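Local atomic coordinates of 5' nucleotidase family protein (Staphylococcus aureus subsp. aureus, PDB entry 4Q7F), a protein that belongs to the 5'-nucleotidase family, pairing a calcineurin-like metallophosphoesterase domain that holds manganese and magnesium ions with a C-terminal 5'-nucleotidase domain. Residues A[26-31]-A[67-72]; A[73-78]-A[108-113]. All coordinates share one frame; numbering follows the deposited sequence.

Contact 1 (A[26-31]-A[67-72]); sequences SDVHGY and KIDNGD. With MN (manganese (II) ion), chain C; MG (magnesium ion), chain B.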
loop_
_atom_site.group_PDB
_atom_site.type_symbol
_atom_site.label_atom_id
_atom_site.label_comp_id
_atom_site.label_asym_id
_atom_site.label_seq_id
_atom_site.Cartn_x
_atom_site.Cartn_y
_atom_site.Cartn_z
ATOM N N SER A 26 2.909 11.981 -0.623
ATOM C CA SER A 26 1.881 10.959 -0.504
ATOM C C SER A 26 2.553 9.620 -0.365
ATOM O O SER A 26 3.657 9.410 -0.886
ATOM C CB SER A 26 0.962 10.935 -1.736
ATOM O OG SER A 26 -0.147 10.060 -1.555
ATOM N N ASP A 27 1.892 8.722 0.357
ATOM C CA ASP A 27 2.397 7.376 0.556
ATOM C C ASP A 27 3.853 7.354 1.036
ATOM O O ASP A 27 4.698 6.641 0.505
ATOM C CB ASP A 27 2.186 6.559 -0.731
ATOM C CG ASP A 27 0.714 6.526 -1.179
ATOM O OD1 ASP A 27 0.213 7.494 -1.808
ATOM O OD2 ASP A 27 0.057 5.475 -0.995
ATOM N N VAL A 28 4.141 8.194 2.034
ATOM C CA VAL A 28 5.454 8.252 2.631
ATOM C C VAL A 28 5.771 6.919 3.303
ATOM O O VAL A 28 6.935 6.448 3.294
ATOM C CB VAL A 28 5.551 9.414 3.604
ATOM C CG1 VAL A 28 6.926 9.420 4.262
ATOM C CG2 VAL A 28 5.301 10.689 2.816
ATOM N N HIS A 29 4.715 6.323 3.862
ATOM C CA HIS A 29 4.742 4.984 4.429
ATOM C C HIS A 29 5.733 4.756 5.548
ATOM O O HIS A 29 6.278 3.663 5.689
ATOM C CB HIS A 29 4.933 3.940 3.317
ATOM C CG HIS A 29 3.664 3.559 2.619
ATOM N ND1 HIS A 29 2.653 2.884 3.258
ATOM C CD2 HIS A 29 3.269 3.695 1.331
ATOM C CE1 HIS A 29 1.677 2.633 2.402
ATOM N NE2 HIS A 29 2.024 3.119 1.226
ATOM N N GLY A 30 6.001 5.812 6.317
ATOM C CA GLY A 30 6.904 5.700 7.459
ATOM C C GLY A 30 8.359 5.651 7.067
ATOM O O GLY A 30 9.199 5.229 7.881
ATOM N N TYR A 31 8.664 6.029 5.813
ATOM C CA TYR A 31 10.040 6.168 5.354
ATOM C C TYR A 31 10.446 7.624 5.625
ATOM O O TYR A 31 10.242 8.516 4.808
ATOM C CB TYR A 31 10.189 5.812 3.892
ATOM C CG TYR A 31 10.054 4.326 3.678
ATOM C CD1 TYR A 31 8.818 3.742 3.507
ATOM C CD2 TYR A 31 11.166 3.501 3.729
ATOM C CE1 TYR A 31 8.684 2.365 3.340
ATOM C CE2 TYR A 31 11.047 2.124 3.572
ATOM C CZ TYR A 31 9.799 1.571 3.386
ATOM O OH TYR A 31 9.666 0.215 3.241
ATOM N N LYS A 67 1.584 22.882 2.772
ATOM C CA LYS A 67 2.246 21.581 2.835
ATOM C C LYS A 67 1.217 20.519 3.257
ATOM O O LYS A 67 0.534 20.635 4.297
ATOM C CB LYS A 67 3.456 21.724 3.766
ATOM C CG LYS A 67 4.340 20.520 3.926
ATOM C CD LYS A 67 5.797 20.894 4.250
ATOM C CE LYS A 67 5.983 21.734 5.495
ATOM N NZ LYS A 67 7.405 21.734 5.944
ATOM N N ILE A 68 1.124 19.472 2.431
ATOM C CA ILE A 68 0.118 18.430 2.551
ATOM C C ILE A 68 0.664 17.013 2.535
ATOM O O ILE A 68 1.590 16.716 1.789
ATOM C CB ILE A 68 -0.816 18.523 1.317
ATOM C CG1 ILE A 68 -1.397 19.935 1.213
ATOM C CG2 ILE A 68 -1.899 17.438 1.333
ATOM C CD1 ILE A 68 -2.142 20.247 -0.064
ATOM N N ASP A 69 0.140 16.177 3.423
ATOM C CA ASP A 69 0.402 14.719 3.388
ATOM C C ASP A 69 -0.878 14.058 2.894
ATOM O O ASP A 69 -1.946 14.231 3.483
ATOM C CB ASP A 69 0.831 14.126 4.724
ATOM C CG ASP A 69 1.088 12.617 4.609
ATOM O OD1 ASP A 69 0.083 11.883 4.565
ATOM O OD2 ASP A 69 2.275 12.179 4.540
ATOM N N ASN A 70 -0.787 13.270 1.833
ATOM C CA ASN A 70 -1.991 12.686 1.231
ATOM C C ASN A 70 -2.256 11.218 1.546
ATOM O O ASN A 70 -2.841 10.471 0.707
ATOM C CB ASN A 70 -1.992 12.917 -0.297
ATOM C CG ASN A 70 -3.352 12.609 -0.935
ATOM O OD1 ASN A 70 -4.411 12.975 -0.390
ATOM N ND2 ASN A 70 -3.336 11.930 -2.078
ATOM N N GLY A 71 -1.857 10.774 2.742
ATOM C CA GLY A 71 -2.186 9.408 3.170
ATOM C C GLY A 71 -1.123 8.333 3.085
ATOM O O GLY A 71 -0.130 8.461 2.375
ATOM N N ASP A 72 -1.369 7.250 3.811
ATOM C CA ASP A 72 -0.445 6.112 3.888
ATOM C C ASP A 72 0.837 6.569 4.525
ATOM O O ASP A 72 1.934 6.403 3.965
ATOM C CB ASP A 72 -0.213 5.433 2.527
ATOM C CG ASP A 72 -1.304 4.414 2.185
ATOM O OD1 ASP A 72 -2.292 4.304 2.956
ATOM O OD2 ASP A 72 -1.177 3.733 1.142
HETATM MN MN MN C . 0.400 3.415 -0.318
HETATM MG MG MG B . -2.959 3.355 -0.236
HETATM O O HOH W 1 2.251 9.784 3.455
HETATM O O HOH W 2 -1.250 2.306 -1.401
HETATM O O HOH W 3 0.548 0.983 -0.176
#
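D27 and D72 each turn CG anti to the carbonyl carbon (chi1 -57° and -84°), which lays the two side chains side by side, pointing the same way, with the carboxylate planes nearly perpendicular. Their OD2 atoms come within 3.0 Å of each other because both bind the manganese ion, D27 OD2 and D72 OD2 each at 2.2 Å from the metal. H29 adds NE2 at 2.3 Å from manganese, and CB of D72 lies over one face of the H29 imidazole in a CH-pi contact. D72 OD2 also bonds magnesium and so bridges the two ions, as in the dinuclear centre of calcineurin-like phosphoesterases; H249 completes the protein ligands of manganese. Two backbone bonds join the loops: D27 N to G71 O (2.9 Å) and H29 N to D72 O (2.8 Å). A water accepts from V28 N and donates toward D69 OD2 and G71 O, while D69 OD1 takes G71 N (2.9 Å) in an Asx turn; the D69 carboxylate also has Y97 as a partner. Loop 26-31 leaves strand 19-25 toward helix 48-59, where V28 packs on L48, and 67-72 runs out of strand 65-69, so D27, H29 and D72 lie just past the C-terminal ends of two adjacent parallel strands.

Contact 2 (A[73-78]-A[108-113]); sequences FLQGSP and GNHEFN. With MG (magnesium ion), chain B; 3D1 ((2R,3S,5R)-5-(6-amino-9H-purin-9-yl)-tetrahydro-2-(hydroxymethyl)furan-3-ol), chain D.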
loop_
_atom_site.group_PDB
_atom_site.type_symbol
_atom_site.label_atom_id
_atom_site.label_comp_id
_atom_site.label_asym_id
_atom_site.label_seq_id
_atom_site.Cartn_x
_atom_site.Cartn_y
_atom_site.Cartn_z
ATOM N N PHE A 73 0.691 7.126 5.718
ATOM C CA PHE A 73 1.814 7.636 6.477
ATOM C C PHE A 73 2.084 6.877 7.770
ATOM O O PHE A 73 3.143 7.024 8.369
ATOM C CB PHE A 73 1.592 9.116 6.848
ATOM C CG PHE A 73 0.453 9.358 7.814
ATOM C CD1 PHE A 73 0.670 9.343 9.185
ATOM C CD2 PHE A 73 -0.822 9.612 7.354
ATOM C CE1 PHE A 73 -0.359 9.564 10.058
ATOM C CE2 PHE A 73 -1.853 9.861 8.225
ATOM C CZ PHE A 73 -1.626 9.826 9.584
ATOM N N LEU A 74 1.158 6.048 8.194
ATOM C CA LEU A 74 1.279 5.396 9.503
ATOM C C LEU A 74 1.804 3.976 9.460
ATOM O O LEU A 74 2.184 3.421 10.483
ATOM C CB LEU A 74 -0.097 5.476 10.173
ATOM C CG LEU A 74 -0.268 5.155 11.643
ATOM C CD1 LEU A 74 0.597 6.058 12.507
ATOM C CD2 LEU A 74 -1.750 5.337 11.966
ATOM N N GLN A 75 1.850 3.393 8.272
ATOM C CA GLN A 75 2.324 2.022 8.088
ATOM C C GLN A 75 3.184 1.938 6.837
ATOM O O GLN A 75 3.016 2.722 5.902
ATOM C CB GLN A 75 1.113 1.086 7.936
ATOM C CG GLN A 75 1.424 -0.411 7.774
ATOM C CD GLN A 75 1.873 -0.809 6.370
ATOM O OE1 GLN A 75 1.603 -0.113 5.386
ATOM N NE2 GLN A 75 2.555 -1.949 6.272
ATOM N N GLY A 76 4.118 0.991 6.818
ATOM C CA GLY A 76 4.868 0.754 5.620
ATOM C C GLY A 76 6.282 0.305 5.790
ATOM O O GLY A 76 6.691 -0.648 5.177
ATOM N N SER A 77 7.026 0.973 6.652
ATOM C CA SER A 77 8.430 0.685 6.779
ATOM C C SER A 77 8.736 -0.046 8.072
ATOM O O SER A 77 7.895 -0.105 8.947
ATOM C CB SER A 77 9.189 2.005 6.788
ATOM O OG SER A 77 9.027 2.665 8.038
ATOM N N PRO A 78 9.962 -0.576 8.201
ATOM C CA PRO A 78 10.393 -1.226 9.432
ATOM C C PRO A 78 10.374 -0.275 10.608
ATOM O O PRO A 78 10.354 -0.732 11.733
ATOM C CB PRO A 78 11.841 -1.645 9.123
ATOM C CG PRO A 78 11.887 -1.790 7.655
ATOM C CD PRO A 78 10.990 -0.695 7.154
ATOM N N GLY A 108 -5.177 7.416 4.318
ATOM C CA GLY A 108 -4.958 6.355 3.352
ATOM C C GLY A 108 -5.458 5.057 3.970
ATOM O O GLY A 108 -5.761 5.008 5.166
ATOM N N ASN A 109 -5.574 3.995 3.161
ATOM C CA ASN A 109 -6.049 2.735 3.683
ATOM C C ASN A 109 -5.182 2.119 4.777
ATOM O O ASN A 109 -5.704 1.475 5.687
ATOM C CB ASN A 109 -6.258 1.698 2.558
ATOM C CG ASN A 109 -5.003 1.456 1.743
ATOM O OD1 ASN A 109 -4.537 2.344 1.023
ATOM N ND2 ASN A 109 -4.489 0.234 1.797
ATOM N N HIS A 110 -3.872 2.289 4.680
ATOM C CA HIS A 110 -2.938 1.734 5.662
ATOM C C HIS A 110 -2.980 2.399 7.024
ATOM O O HIS A 110 -2.422 1.877 7.991
ATOM C CB HIS A 110 -1.518 1.647 5.067
ATOM C CG HIS A 110 -1.433 0.702 3.916
ATOM N ND1 HIS A 110 -1.415 -0.663 4.090
ATOM C CD2 HIS A 110 -1.429 0.909 2.576
ATOM C CE1 HIS A 110 -1.374 -1.257 2.912
ATOM N NE2 HIS A 110 -1.409 -0.326 1.976
ATOM N N GLU A 111 -3.649 3.549 7.115
ATOM C CA GLU A 111 -3.866 4.172 8.419
ATOM C C GLU A 111 -4.725 3.329 9.351
ATOM O O GLU A 111 -4.748 3.572 10.558
ATOM C CB GLU A 111 -4.481 5.561 8.282
ATOM C CG GLU A 111 -3.440 6.669 8.339
ATOM C CD GLU A 111 -2.596 6.733 7.093
ATOM O OE1 GLU A 111 -1.457 6.237 7.139
ATOM O OE2 GLU A 111 -3.087 7.241 6.071
ATOM N N PHE A 112 -5.441 2.341 8.789
ATOM C CA PHE A 112 -6.285 1.449 9.573
ATOM C C PHE A 112 -5.602 0.118 9.957
ATOM O O PHE A 112 -6.118 -0.612 10.799
ATOM C CB PHE A 112 -7.587 1.169 8.790
ATOM C CG PHE A 112 -8.405 2.414 8.522
ATOM C CD1 PHE A 112 -9.360 2.848 9.445
ATOM C CD2 PHE A 112 -8.202 3.170 7.363
ATOM C CE1 PHE A 112 -10.112 3.990 9.210
ATOM C CE2 PHE A 112 -8.936 4.331 7.133
ATOM C CZ PHE A 112 -9.910 4.725 8.045
ATOM N N ASN A 113 -4.442 -0.175 9.352
ATOM C CA ASN A 113 -3.714 -1.429 9.554
ATOM C C ASN A 113 -3.438 -1.832 10.989
ATOM O O ASN A 113 -3.239 -3.000 11.245
ATOM C CB ASN A 113 -2.330 -1.399 8.855
ATOM C CG ASN A 113 -2.386 -1.642 7.342
ATOM O OD1 ASN A 113 -1.328 -1.725 6.704
ATOM N ND2 ASN A 113 -3.581 -1.793 6.772
HETATM MG MG MG B . -2.959 3.355 -0.236
HETATM O "O5'" 3D1 D . -4.534 -1.911 -3.474
HETATM C "C5'" 3D1 D . -3.991 -2.809 -2.510
HETATM C "C4'" 3D1 D . -3.339 -2.043 -1.372
HETATM O "O4'" 3D1 D . -3.075 -2.990 -0.347
HETATM C "C1'" 3D1 D . -1.671 -3.206 -0.172
HETATM N N9 3D1 D . -1.418 -4.662 0.002
HETATM C C4 3D1 D . -1.516 -5.250 1.187
HETATM N N3 3D1 D . -1.825 -4.805 2.426
HETATM C C2 3D1 D . -1.848 -5.656 3.469
HETATM N N1 3D1 D . -1.582 -6.984 3.344
HETATM C C6 3D1 D . -1.263 -7.554 2.160
HETATM N N6 3D1 D . -1.007 -8.889 2.079
HETATM C C5 3D1 D . -1.229 -6.678 0.969
HETATM N N7 3D1 D . -0.966 -6.817 -0.347
HETATM C C8 3D1 D . -1.094 -5.598 -0.930
HETATM C "C2'" 3D1 D . -0.977 -2.530 -1.347
HETATM C "C3'" 3D1 D . -1.975 -1.436 -1.678
HETATM O "O3'" 3D1 D . -1.727 -0.313 -0.806
HETATM O O HOH W 2 -1.250 2.306 -1.401
#
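H110, met obliquely by Q75 OE1 from the other loop, presents the edge of its imidazole to the bound 3D1, NE2 lying 2.8 Å from O3' in a hydrogen bond. Beside it, N109 bonds the magnesium ion through OD1 at 2.3 Å; its CG sits between the backbone N and the carbonyl carbon (chi1 57°), and ND2 is left over one face of the H110 ring. D72, H207 and H247 supply the other protein ligands of magnesium. A water on this ion also hydrogen-bonds O3', tying ligand and metal together.

The second shell fixes the imidazole. H110 ND1 donates to N113 OD1 at 2.8 Å, almost straight (170°) and in the ring plane, which holds the rotation of the ring. The chain of Q75 bends at chi2, bringing CG to 3.2 Å from N113 OD1, and its OE1 packs near H110 ND1 without a hydrogen bond, the angle being poor. N113 ND2 in turn is held by E171.

Farther out, E111 joins the backbones. Its OE1 accepts from F73 N (2.7 Å) and L74 N (2.8 Å), both from the same face of the carboxylate plane, while OE2 takes G108 N at 2.7 Å and also D72 N. The carboxylate stacks over one face of the F73 ring, the planes 20° apart, and CG of E111 touches the ring near CE2.

One buried carboxylate thus gathers four backbone N-H groups, which probably favours its charged form, and it ties the start of 73-78 to 108-113, while the ND1 bond from H110 to N113 leaves NE2 turned toward the ligand.

In the fold
The contacts follow one another along the chain, D72 closing contact 1 and F73 opening contact 2, and their centres lie 9 Å apart. D72, whose OD2 is shared by the metals, also joins them by taking H110 N on OD1. H29 ND1 to Q75 O (2.7 Å) and G30 O to S77 OG (2.6 Å), both probable hydrogen bonds, fasten the first loop to the second. The H29 and H110 rings also meet, with planes about 65° apart, and the H110 side chain is about 4 Å from manganese. Contact 1 holds three of the four protein ligands of manganese; contact 2 extends the site through magnesium and a shared metal-bound water to 3D1.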